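Periplasmic molybdate-binding protein (Azotobacter vinelandii, PDB 1ATG) binds molybdate and tungstate in the periplasm, in a pocket between its two domains, and probably delivers the oxyanion to an ABC transporter. Local coordinates at residues I168-A171 against I175-S178; L11-Q16 against K223-V228; L82-A87 against K97-N102; T122-H127 against L160-L165. All coordinates share one frame; numbering follows the deposited sequence.

Contact 1 (I168-A171 against I175-S178); sequences IIQA and IPGS. With EDO (1,2-ethanediol), chain E.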
loop_
_atom_site.group_PDB
_atom_site.type_symbol
_atom_site.label_atom_id
_atom_site.label_comp_id
_atom_site.label_asym_id
_atom_site.label_seq_id
_atom_site.Cartn_x
_atom_site.Cartn_y
_atom_site.Cartn_z
ATOM N N ILE A 168 -6.244 3.669 -7.805
ATOM C CA ILE A 168 -6.832 3.852 -9.128
ATOM C C ILE A 168 -8.327 3.638 -9.188
ATOM O O ILE A 168 -8.966 4.065 -10.171
ATOM C CB ILE A 168 -6.134 2.967 -10.185
ATOM C CG1 ILE A 168 -6.305 1.476 -9.908
ATOM C CG2 ILE A 168 -4.660 3.343 -10.307
ATOM C CD1 ILE A 168 -5.630 0.582 -10.942
ATOM N N ILE A 169 -8.921 3.013 -8.185
ATOM C CA ILE A 169 -10.370 2.750 -8.204
ATOM C C ILE A 169 -11.094 4.061 -7.972
ATOM O O ILE A 169 -10.705 4.894 -7.174
ATOM C CB ILE A 169 -10.729 1.642 -7.209
ATOM C CG1 ILE A 169 -12.170 1.157 -7.433
ATOM C CG2 ILE A 169 -10.571 2.108 -5.761
ATOM C CD1 ILE A 169 -12.492 -0.106 -6.664
ATOM N N GLN A 170 -12.142 4.320 -8.763
ATOM C CA GLN A 170 -12.867 5.584 -8.655
ATOM C C GLN A 170 -14.099 5.408 -7.785
ATOM O O GLN A 170 -14.529 4.287 -7.502
ATOM C CB GLN A 170 -13.210 6.141 -10.036
ATOM C CG GLN A 170 -12.018 6.325 -10.960
ATOM C CD GLN A 170 -10.930 7.246 -10.472
ATOM O OE1 GLN A 170 -9.762 6.851 -10.330
ATOM N NE2 GLN A 170 -11.259 8.507 -10.212
ATOM N N ALA A 171 -14.700 6.519 -7.384
ATOM C CA ALA A 171 -15.882 6.541 -6.536
ATOM C C ALA A 171 -17.010 5.646 -7.024
ATOM O O ALA A 171 -17.696 5.020 -6.212
ATOM C CB ALA A 171 -16.388 7.978 -6.419
ATOM N N ILE A 175 -12.146 2.162 -13.183
ATOM C CA ILE A 175 -10.690 2.279 -13.155
ATOM C C ILE A 175 -10.291 2.827 -14.537
ATOM O O ILE A 175 -10.649 2.196 -15.529
ATOM C CB ILE A 175 -9.984 0.933 -12.957
ATOM C CG1 ILE A 175 -10.293 0.335 -11.576
ATOM C CG2 ILE A 175 -8.468 1.053 -13.119
ATOM C CD1 ILE A 175 -9.854 -1.103 -11.451
ATOM N N PRO A 176 -9.653 3.965 -14.555
ATOM C CA PRO A 176 -9.254 4.575 -15.822
ATOM C C PRO A 176 -8.124 3.791 -16.474
ATOM O O PRO A 176 -7.498 2.910 -15.858
ATOM C CB PRO A 176 -8.828 5.973 -15.413
ATOM C CG PRO A 176 -8.329 5.816 -14.018
ATOM C CD PRO A 176 -9.204 4.760 -13.392
ATOM N N GLY A 177 -7.864 4.073 -17.747
ATOM C CA GLY A 177 -6.768 3.427 -18.464
ATOM C C GLY A 177 -7.065 1.975 -18.762
ATOM O O GLY A 177 -8.129 1.636 -19.284
ATOM N N SER A 178 -6.118 1.097 -18.444
ATOM C CA SER A 178 -6.305 -0.337 -18.614
ATOM C C SER A 178 -5.664 -1.064 -17.435
ATOM O O SER A 178 -4.704 -0.540 -16.858
ATOM C CB SER A 178 -5.816 -0.846 -19.958
ATOM O OG SER A 178 -4.452 -0.512 -20.161
HETATM C C1 EDO E . -13.472 4.929 -2.954
HETATM O O1 EDO E . -13.431 6.443 -2.704
HETATM C C2 EDO E . -13.054 4.500 -4.373
HETATM O O2 EDO E . -11.908 5.457 -4.853
#
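The loop that joins strand 160-164 to strand 178-180 folds back on itself where I168 and I169 meet I175 and P176, near the surface of the protein. The CA atoms of I169 and I175 lie 5.0 Å apart, yet no hydrogen bond links the two segments, so the evidence for the contact is van der Waals packing. Its apolar part is a pair of isoleucines whose side chains cross obliquely: the end methyl CD1 of I168 lies 3.6 Å from the branch methyl CG2 of I175. In I168, CG1 sits between the backbone N and the carbonyl carbon (chi1 63°), and the extended CG1-CD1 arm then runs out to that methyl. The other branch of I175 turns to the backbone, with CG1 4.1 Å from CA of I169. Beside the isoleucines, the ring carbon CD of P176 comes within 3.3 Å of the carbonyl O of I168. CG of Q170 lies 4.0 Å from the same CD of P176. Away from the fold-back, O2 of a 1,2-ethanediol molecule, probably from the crystallisation liquor, donates a hydrogen bond of 2.7 Å to the carbonyl O of I169. On the side of strand 75-86, I168 packs on V83 and W85, and the indole N-H of W85 makes a hydrogen bond to the carbonyl O of P176. With a proline nitrogen instead of an N-H, this approach to the I168 carbonyl offers only carbon; between the two segments the closure rests on packing, while a polar tie of this turn goes to W85.

Contact 2 (L11-Q16 against K223-V228); sequences LGTLEQ and KAAGYV. With EDO (1,2-ethanediol), chain E.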
loop_
_atom_site.group_PDB
_atom_site.type_symbol
_atom_site.label_atom_id
_atom_site.label_comp_id
_atom_site.label_asym_id
_atom_site.label_seq_id
_atom_site.Cartn_x
_atom_site.Cartn_y
_atom_site.Cartn_z
ATOM N N LEU A 11 -2.391 5.981 1.638
ATOM C CA LEU A 11 -2.550 7.403 1.914
ATOM C C LEU A 11 -3.927 7.952 1.598
ATOM O O LEU A 11 -4.565 8.588 2.452
ATOM C CB LEU A 11 -1.495 8.203 1.139
ATOM C CG LEU A 11 -1.561 9.729 1.296
ATOM C CD1 LEU A 11 -1.419 10.165 2.749
ATOM C CD2 LEU A 11 -0.455 10.366 0.457
ATOM N N GLY A 12 -4.419 7.756 0.384
ATOM C CA GLY A 12 -5.711 8.296 -0.016
ATOM C C GLY A 12 -6.833 7.723 0.839
ATOM O O GLY A 12 -7.775 8.430 1.228
ATOM N N THR A 13 -6.759 6.439 1.162
ATOM C CA THR A 13 -7.768 5.800 2.013
ATOM C C THR A 13 -7.700 6.336 3.430
ATOM O O THR A 13 -8.738 6.628 4.046
ATOM C CB THR A 13 -7.615 4.278 1.966
ATOM O OG1 THR A 13 -7.591 3.823 0.608
ATOM C CG2 THR A 13 -8.780 3.614 2.696
ATOM N N LEU A 14 -6.488 6.530 3.950
ATOM C CA LEU A 14 -6.349 7.091 5.292
ATOM C C LEU A 14 -6.870 8.525 5.323
ATOM O O LEU A 14 -7.439 8.926 6.351
ATOM C CB LEU A 14 -4.889 7.033 5.739
ATOM C CG LEU A 14 -4.643 7.594 7.144
ATOM C CD1 LEU A 14 -5.462 6.877 8.216
ATOM C CD2 LEU A 14 -3.160 7.505 7.484
ATOM N N GLU A 15 -6.727 9.294 4.243
ATOM C CA GLU A 15 -7.300 10.643 4.212
ATOM C C GLU A 15 -8.810 10.552 4.332
ATOM O O GLU A 15 -9.440 11.331 5.068
ATOM C CB GLU A 15 -6.882 11.368 2.931
ATOM C CG GLU A 15 -5.406 11.763 2.952
ATOM C CD GLU A 15 -4.841 12.195 1.616
ATOM O OE1 GLU A 15 -5.438 11.867 0.572
ATOM O OE2 GLU A 15 -3.769 12.849 1.603
ATOM N N GLN A 16 -9.438 9.618 3.627
ATOM C CA GLN A 16 -10.879 9.414 3.746
ATOM C C GLN A 16 -11.241 8.999 5.168
ATOM O O GLN A 16 -12.212 9.521 5.754
ATOM C CB GLN A 16 -11.398 8.364 2.769
ATOM C CG GLN A 16 -11.264 8.767 1.312
ATOM C CD GLN A 16 -11.620 7.632 0.382
ATOM O OE1 GLN A 16 -11.227 6.481 0.589
ATOM N NE2 GLN A 16 -12.370 7.918 -0.675
ATOM N N LYS A 223 -13.157 -1.161 2.356
ATOM C CA LYS A 223 -13.644 -2.019 1.284
ATOM C C LYS A 223 -13.969 -1.247 0.017
ATOM O O LYS A 223 -13.744 -1.732 -1.093
ATOM C CB LYS A 223 -14.891 -2.795 1.731
ATOM C CG LYS A 223 -14.537 -3.879 2.730
ATOM C CD LYS A 223 -15.679 -4.848 2.981
ATOM C CE LYS A 223 -15.312 -5.905 4.021
ATOM N NZ LYS A 223 -16.341 -6.995 4.022
ATOM N N ALA A 224 -14.472 -0.018 0.141
ATOM C CA ALA A 224 -14.769 0.802 -1.027
ATOM C C ALA A 224 -13.507 1.148 -1.801
ATOM O O ALA A 224 -13.545 1.375 -3.012
ATOM C CB ALA A 224 -15.533 2.060 -0.632
ATOM N N ALA A 225 -12.359 1.167 -1.118
ATOM C CA ALA A 225 -11.068 1.406 -1.750
ATOM C C ALA A 225 -10.476 0.127 -2.318
ATOM O O ALA A 225 -9.335 0.156 -2.821
ATOM C CB ALA A 225 -10.119 2.052 -0.765
ATOM N N GLY A 226 -11.179 -0.976 -2.263
ATOM C CA GLY A 226 -10.789 -2.217 -2.895
ATOM C C GLY A 226 -10.019 -3.190 -2.028
ATOM O O GLY A 226 -9.650 -4.269 -2.499
ATOM N N TYR A 227 -9.786 -2.848 -0.765
ATOM C CA TYR A 227 -9.099 -3.756 0.139
ATOM C C TYR A 227 -10.073 -4.827 0.628
ATOM O O TYR A 227 -11.301 -4.597 0.660
ATOM C CB TYR A 227 -8.585 -3.018 1.385
ATOM C CG TYR A 227 -7.542 -1.959 1.091
ATOM C CD1 TYR A 227 -6.206 -2.288 0.963
ATOM C CD2 TYR A 227 -7.906 -0.631 0.945
ATOM C CE1 TYR A 227 -5.227 -1.337 0.706
ATOM C CE2 TYR A 227 -6.952 0.339 0.677
ATOM C CZ TYR A 227 -5.621 -0.026 0.551
ATOM O OH TYR A 227 -4.718 0.980 0.263
ATOM N N VAL A 228 -9.543 -5.951 1.078
ATOM C CA VAL A 228 -10.372 -6.929 1.779
ATOM C C VAL A 228 -9.983 -6.909 3.250
ATOM O O VAL A 228 -8.990 -6.286 3.651
ATOM C CB VAL A 228 -10.254 -8.340 1.217
ATOM C CG1 VAL A 228 -10.750 -8.411 -0.205
ATOM C CG2 VAL A 228 -8.838 -8.822 1.282
HETATM C C1 EDO E . -13.472 4.929 -2.954
HETATM O O1 EDO E . -13.431 6.443 -2.704
HETATM C C2 EDO E . -13.054 4.500 -4.373
HETATM O O2 EDO E . -11.908 5.457 -4.853
#
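T13 meets A225 and Y227 through van der Waals contacts, with no hydrogen bond between the two segments. Its hydroxyl OG1 lies 3.4 Å from the methyl CB of A225, and its methyl CG2 approaches the same CB at 4.0 Å. OG1 stands anti to the carbonyl carbon (chi1 -52°), and CG2 anti to the backbone N, so both branches face the alanine methyl from one side, the hydroxyl the nearer.

The aromatic contact is at an edge. OG1 of T13 lies in the plane of the Y227 ring, 3.5 Å from CE2, while the two side chains run alongside one another, pointing opposite ways. The polar end of the tyrosine is used outside the pair: its OH is hydrogen-bonded to OD1 of N9, a residue of the anion pocket, and its ring meets F10 edge-to-face. Y227 is thus second-shell to the tungstate site, its side chain about 7 Å from the bound ion.

Polar bonds enter at the periphery. NE2 of Q16, at the end of an extended chain, gives O1 of a 1,2-ethanediol molecule a bond of 2.7 Å, with an angle of 158° at the hydrogen. In the backbone, G226 has positive phi (94°) and closes helix 216-224 in a Schellman motif; its N bonds to O of K223 at 2.9 Å, one of the motif's two bonds.

The contact thus joins the start of helix 11-25 to the turn that follows helix 216-224. A166 packs against T13, A225 and Y227, A78 of strand 75-86 touches Y227, and L11 and L14 rest on I31 of strand 29-34.

Contact 3 (L82-A87 against K97-N102); sequences LVLWSA and KVLAGN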
loop_
_atom_site.group_PDB
_atom_site.type_symbol
_atom_site.label_atom_id
_atom_site.label_comp_id
_atom_site.label_asym_id
_atom_site.label_seq_id
_atom_site.Cartn_x
_atom_site.Cartn_y
_atom_site.Cartn_z
ATOM N N LEU A 82 -3.002 -6.123 -5.673
ATOM C CA LEU A 82 -2.041 -5.650 -6.662
ATOM C C LEU A 82 -2.698 -5.513 -8.021
ATOM O O LEU A 82 -3.507 -6.358 -8.449
ATOM C CB LEU A 82 -0.924 -6.690 -6.766
ATOM C CG LEU A 82 0.215 -6.341 -7.726
ATOM C CD1 LEU A 82 1.043 -5.161 -7.240
ATOM C CD2 LEU A 82 1.107 -7.569 -7.875
ATOM N N VAL A 83 -2.326 -4.463 -8.756
ATOM C CA VAL A 83 -2.855 -4.251 -10.089
ATOM C C VAL A 83 -1.746 -3.862 -11.058
ATOM O O VAL A 83 -0.880 -3.026 -10.702
ATOM C CB VAL A 83 -3.919 -3.135 -10.158
ATOM C CG1 VAL A 83 -4.724 -3.275 -11.450
ATOM C CG2 VAL A 83 -4.861 -3.098 -8.975
ATOM N N LEU A 84 -1.737 -4.461 -12.230
ATOM C CA LEU A 84 -0.904 -3.975 -13.329
ATOM C C LEU A 84 -1.759 -2.924 -14.051
ATOM O O LEU A 84 -2.905 -3.222 -14.456
ATOM C CB LEU A 84 -0.564 -5.105 -14.289
ATOM C CG LEU A 84 0.226 -4.650 -15.528
ATOM C CD1 LEU A 84 1.614 -4.161 -15.153
ATOM C CD2 LEU A 84 0.313 -5.791 -16.529
ATOM N N TRP A 85 -1.260 -1.712 -14.159
ATOM C CA TRP A 85 -2.052 -0.613 -14.682
ATOM C C TRP A 85 -1.268 0.120 -15.751
ATOM O O TRP A 85 -0.049 0.205 -15.734
ATOM C CB TRP A 85 -2.338 0.344 -13.511
ATOM C CG TRP A 85 -3.225 1.513 -13.812
ATOM C CD1 TRP A 85 -4.434 1.491 -14.462
ATOM C CD2 TRP A 85 -2.961 2.883 -13.500
ATOM N NE1 TRP A 85 -4.937 2.768 -14.540
ATOM C CE2 TRP A 85 -4.060 3.642 -13.972
ATOM C CE3 TRP A 85 -1.926 3.557 -12.851
ATOM C CZ2 TRP A 85 -4.131 5.018 -13.812
ATOM C CZ3 TRP A 85 -2.017 4.930 -12.695
ATOM C CH2 TRP A 85 -3.118 5.650 -13.165
ATOM N N SER A 86 -2.020 0.696 -16.686
ATOM C CA SER A 86 -1.508 1.671 -17.616
ATOM C C SER A 86 -2.535 2.809 -17.695
ATOM O O SER A 86 -3.747 2.554 -17.688
ATOM C CB SER A 86 -1.265 1.123 -19.017
ATOM O OG SER A 86 -0.824 2.147 -19.916
ATOM N N ALA A 87 -2.056 4.027 -17.891
ATOM C CA ALA A 87 -2.954 5.140 -18.185
ATOM C C ALA A 87 -3.537 4.964 -19.590
ATOM O O ALA A 87 -4.560 5.594 -19.894
ATOM C CB ALA A 87 -2.232 6.478 -18.084
ATOM N N LYS A 97 -1.009 -10.692 -20.601
ATOM C CA LYS A 97 -0.137 -11.136 -21.681
ATOM C C LYS A 97 0.782 -10.034 -22.183
ATOM O O LYS A 97 1.877 -10.292 -22.674
ATOM C CB LYS A 97 -0.962 -11.668 -22.857
ATOM C CG LYS A 97 -1.411 -13.113 -22.697
ATOM C CD LYS A 97 -2.383 -13.479 -23.814
ATOM C CE LYS A 97 -3.303 -14.610 -23.391
ATOM N NZ LYS A 97 -2.596 -15.611 -22.547
ATOM N N VAL A 98 0.364 -8.782 -22.017
ATOM C CA VAL A 98 1.180 -7.638 -22.395
ATOM C C VAL A 98 2.571 -7.710 -21.784
ATOM O O VAL A 98 3.529 -7.275 -22.424
ATOM C CB VAL A 98 0.482 -6.333 -21.974
ATOM C CG1 VAL A 98 0.342 -6.178 -20.465
ATOM C CG2 VAL A 98 1.228 -5.136 -22.552
ATOM N N LEU A 99 2.730 -8.253 -20.586
ATOM C CA LEU A 99 4.033 -8.282 -19.944
ATOM C C LEU A 99 5.111 -9.034 -20.703
ATOM O O LEU A 99 6.296 -8.751 -20.533
ATOM C CB LEU A 99 3.902 -8.891 -18.546
ATOM C CG LEU A 99 3.202 -7.988 -17.531
ATOM C CD1 LEU A 99 2.897 -8.785 -16.265
ATOM C CD2 LEU A 99 4.048 -6.771 -17.194
ATOM N N ALA A 100 4.722 -10.045 -21.471
ATOM C CA ALA A 100 5.684 -10.859 -22.201
ATOM C C ALA A 100 6.045 -10.278 -23.558
ATOM O O ALA A 100 6.923 -10.838 -24.230
ATOM C CB ALA A 100 5.124 -12.268 -22.369
ATOM N N GLY A 101 5.425 -9.184 -23.970
ATOM C CA GLY A 101 5.691 -8.583 -25.266
ATOM C C GLY A 101 6.559 -7.332 -25.195
ATOM O O GLY A 101 7.029 -6.894 -24.153
ATOM N N ASN A 102 6.760 -6.755 -26.380
ATOM C CA ASN A 102 7.587 -5.559 -26.530
ATOM C C ASN A 102 6.780 -4.356 -26.971
ATOM O O ASN A 102 7.324 -3.401 -27.543
ATOM C CB ASN A 102 8.730 -5.860 -27.510
ATOM C CG ASN A 102 9.644 -6.964 -27.019
ATOM O OD1 ASN A 102 10.001 -7.041 -25.841
ATOM N ND2 ASN A 102 10.030 -7.853 -27.931
#
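Strand 82-86 and the short 3-10 turn 97-100 stand well apart, their nearest CA atoms, those of L84 and L99, being 9.3 Å from each other, and the turn is closed by bonds from A100 N to K97 O and from G101 N to V98 O, both 3.1 Å. Side chains bridge this distance, and L84 does so alone from the strand. Its CG is anti to the backbone N (chi1 176°), which carries the two methyls out toward the turn. L84 and L99 reach toward each other tip to tip, with CD2 of L84 3.8 Å from CG of L99. The same methyl is also 3.9 Å from CD2 of L99, and it faces CD1 at a similar range; one methyl thus meets the whole branched end of the other leucine. V98 comes to the flank of this pair, its CG1 4.0 Å from CD2 of L84. An alanine in place of L99 would lack the branched end that faces L84 CD2, and the likely result is a gap between strand and turn, with V98 left as the sole contact of L84 on this segment. The turn is tethered at its start by D93, whose carboxylate oxygens accept bonds from the backbone N atoms of K97 and V98. Around the leucines, L84 also packs on F162 of strand 160-164, L99 touches L125 of helix 116-127, and both lie against W180 of strand 178-180, so the 3-10 turn closes over a place where two strands and a helix converge beside strand 75-86.

Contact 4 (T122-H127 against L160-L165); sequences TQVLTH and LGFVAL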
loop_
_atom_site.group_PDB
_atom_site.type_symbol
_atom_site.label_atom_id
_atom_site.label_comp_id
_atom_site.label_asym_id
_atom_site.label_seq_id
_atom_site.Cartn_x
_atom_site.Cartn_y
_atom_site.Cartn_z
ATOM N N THR A 122 7.139 -7.672 -8.129
ATOM C CA THR A 122 8.310 -8.472 -8.488
ATOM C C THR A 122 8.010 -9.963 -8.433
ATOM O O THR A 122 8.396 -10.711 -9.335
ATOM C CB THR A 122 9.462 -8.105 -7.542
ATOM O OG1 THR A 122 9.725 -6.695 -7.659
ATOM C CG2 THR A 122 10.731 -8.850 -7.913
ATOM N N GLN A 123 7.235 -10.378 -7.429
ATOM C CA GLN A 123 6.808 -11.758 -7.332
ATOM C C GLN A 123 5.978 -12.173 -8.541
ATOM O O GLN A 123 6.114 -13.318 -8.992
ATOM C CB GLN A 123 6.012 -12.004 -6.041
ATOM C CG GLN A 123 6.930 -12.035 -4.824
ATOM C CD GLN A 123 6.184 -12.069 -3.515
ATOM O OE1 GLN A 123 5.005 -11.726 -3.419
ATOM N NE2 GLN A 123 6.912 -12.471 -2.455
ATOM N N VAL A 124 5.134 -11.290 -9.069
ATOM C CA VAL A 124 4.367 -11.628 -10.263
ATOM C C VAL A 124 5.304 -11.855 -11.438
ATOM O O VAL A 124 5.139 -12.821 -12.189
ATOM C CB VAL A 124 3.348 -10.535 -10.593
ATOM C CG1 VAL A 124 2.667 -10.784 -11.933
ATOM C CG2 VAL A 124 2.313 -10.453 -9.470
ATOM N N LEU A 125 6.287 -10.970 -11.639
ATOM C CA LEU A 125 7.234 -11.192 -12.733
ATOM C C LEU A 125 8.004 -12.494 -12.560
ATOM O O LEU A 125 8.225 -13.219 -13.536
ATOM C CB LEU A 125 8.186 -10.012 -12.883
ATOM C CG LEU A 125 7.528 -8.672 -13.241
ATOM C CD1 LEU A 125 8.637 -7.657 -13.474
ATOM C CD2 LEU A 125 6.624 -8.775 -14.450
ATOM N N THR A 126 8.380 -12.814 -11.326
ATOM C CA THR A 126 9.062 -14.090 -11.083
ATOM C C THR A 126 8.123 -15.232 -11.405
ATOM O O THR A 126 8.533 -16.249 -12.005
ATOM C CB THR A 126 9.504 -14.120 -9.611
ATOM O OG1 THR A 126 10.557 -13.161 -9.452
ATOM C CG2 THR A 126 9.956 -15.502 -9.163
ATOM N N HIS A 127 6.856 -15.135 -11.019
ATOM C CA HIS A 127 5.899 -16.200 -11.299
ATOM C C HIS A 127 5.778 -16.486 -12.785
ATOM O O HIS A 127 5.635 -17.649 -13.193
ATOM C CB HIS A 127 4.537 -15.829 -10.700
ATOM C CG HIS A 127 3.521 -16.929 -10.775
ATOM N ND1 HIS A 127 3.382 -17.894 -9.799
ATOM C CD2 HIS A 127 2.611 -17.217 -11.725
ATOM C CE1 HIS A 127 2.407 -18.715 -10.162
ATOM N NE2 HIS A 127 1.937 -18.347 -11.326
ATOM N N LEU A 160 3.674 1.136 -18.127
ATOM C CA LEU A 160 3.023 0.206 -17.218
ATOM C C LEU A 160 3.469 0.487 -15.795
ATOM O O LEU A 160 4.577 0.993 -15.593
ATOM C CB LEU A 160 3.421 -1.239 -17.541
ATOM C CG LEU A 160 3.101 -1.762 -18.937
ATOM C CD1 LEU A 160 3.504 -3.233 -19.020
ATOM C CD2 LEU A 160 1.629 -1.606 -19.298
ATOM N N GLY A 161 2.686 0.004 -14.832
ATOM C CA GLY A 161 3.128 0.073 -13.444
ATOM C C GLY A 161 2.380 -0.941 -12.600
ATOM O O GLY A 161 1.245 -1.304 -12.895
ATOM N N PHE A 162 3.045 -1.381 -11.530
ATOM C CA PHE A 162 2.405 -2.207 -10.508
ATOM C C PHE A 162 2.018 -1.296 -9.354
ATOM O O PHE A 162 2.864 -0.658 -8.714
ATOM C CB PHE A 162 3.310 -3.333 -10.031
ATOM C CG PHE A 162 3.260 -4.582 -10.856
ATOM C CD1 PHE A 162 2.075 -5.282 -11.004
ATOM C CD2 PHE A 162 4.396 -5.069 -11.492
ATOM C CE1 PHE A 162 2.028 -6.441 -11.749
ATOM C CE2 PHE A 162 4.358 -6.235 -12.222
ATOM C CZ PHE A 162 3.170 -6.932 -12.367
ATOM N N VAL A 163 0.699 -1.165 -9.142
ATOM C CA VAL A 163 0.148 -0.225 -8.183
ATOM C C VAL A 163 -0.862 -0.888 -7.259
ATOM O O VAL A 163 -1.169 -2.075 -7.412
ATOM C CB VAL A 163 -0.503 0.975 -8.914
ATOM C CG1 VAL A 163 0.468 1.694 -9.853
ATOM C CG2 VAL A 163 -1.737 0.538 -9.695
ATOM N N ALA A 164 -1.365 -0.139 -6.302
ATOM C CA ALA A 164 -2.405 -0.616 -5.404
ATOM C C ALA A 164 -3.759 -0.285 -6.011
ATOM O O ALA A 164 -3.990 0.800 -6.539
ATOM C CB ALA A 164 -2.267 0.071 -4.053
ATOM N N LEU A 165 -4.733 -1.173 -5.833
ATOM C CA LEU A 165 -6.077 -0.901 -6.350
ATOM C C LEU A 165 -6.640 0.383 -5.793
ATOM O O LEU A 165 -7.282 1.174 -6.494
ATOM C CB LEU A 165 -6.990 -2.092 -6.032
ATOM C CG LEU A 165 -8.466 -1.923 -6.441
ATOM C CD1 LEU A 165 -8.618 -1.602 -7.915
ATOM C CD2 LEU A 165 -9.246 -3.195 -6.109
#
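The F162 ring meets helix 116-127 with its outer end: CD2 of L125 lies at the ring edge, near its plane, 4.1 Å from CE2, whereas CG1 of V124 approaches CZ obliquely at 3.9 Å. Within the two segments these are the side chains that touch the ring. CB of V124 already stands 4.0 Å from CZ of F162, and CG1, anti to the backbone N (chi1 173°), lies beside the same atom. L125 starts from a CB that does not point at the strand, but its CG and CD2 come round to CE2. The consecutive helix residues thus grip adjacent ring carbons. This is helix-on-sheet packing, with the F162 side chain about 6 Å from that of V146, a residue of the anion pocket. L82 of strand 75-86 and I107 of strand 107-110 also pack on F162, while I109 touches L125. An alanine at F162 would remove the whole ring, and V124 and L125 would probably lose their mate on strand 160-164, leaving a gap between helix and sheet. Every contact across is carbon to carbon and all three side chains are buried, which implies that between these segments the helix is held against the strand by shape and hydrophobic burial, with no hydrogen bond across.

Overall arrangement
Contacts 2, 3 and 4 are buried, whereas contact 1 lies near the surface. Contacts 3 and 4 reach the same sheet, with centres about 9 Å apart: backbone bonds join W85 N to G161 O and V163 N to V83 O, and both contacts are purely apolar. Contact 1 adjoins that sheet through S178 N, bonded to S86 O. Contact 2 brings together segments from near the two ends of the chain, enclosing the other three in sequence, and alone sets a hydroxyl against a ring edge, close to the anion pocket. Contacts 1 and 2 also touch, I169 packing on the A225 carbonyl, and a single ethanediol bonds to both. Contacts 2 and 3 stay about 8 Å apart at their nearest atoms.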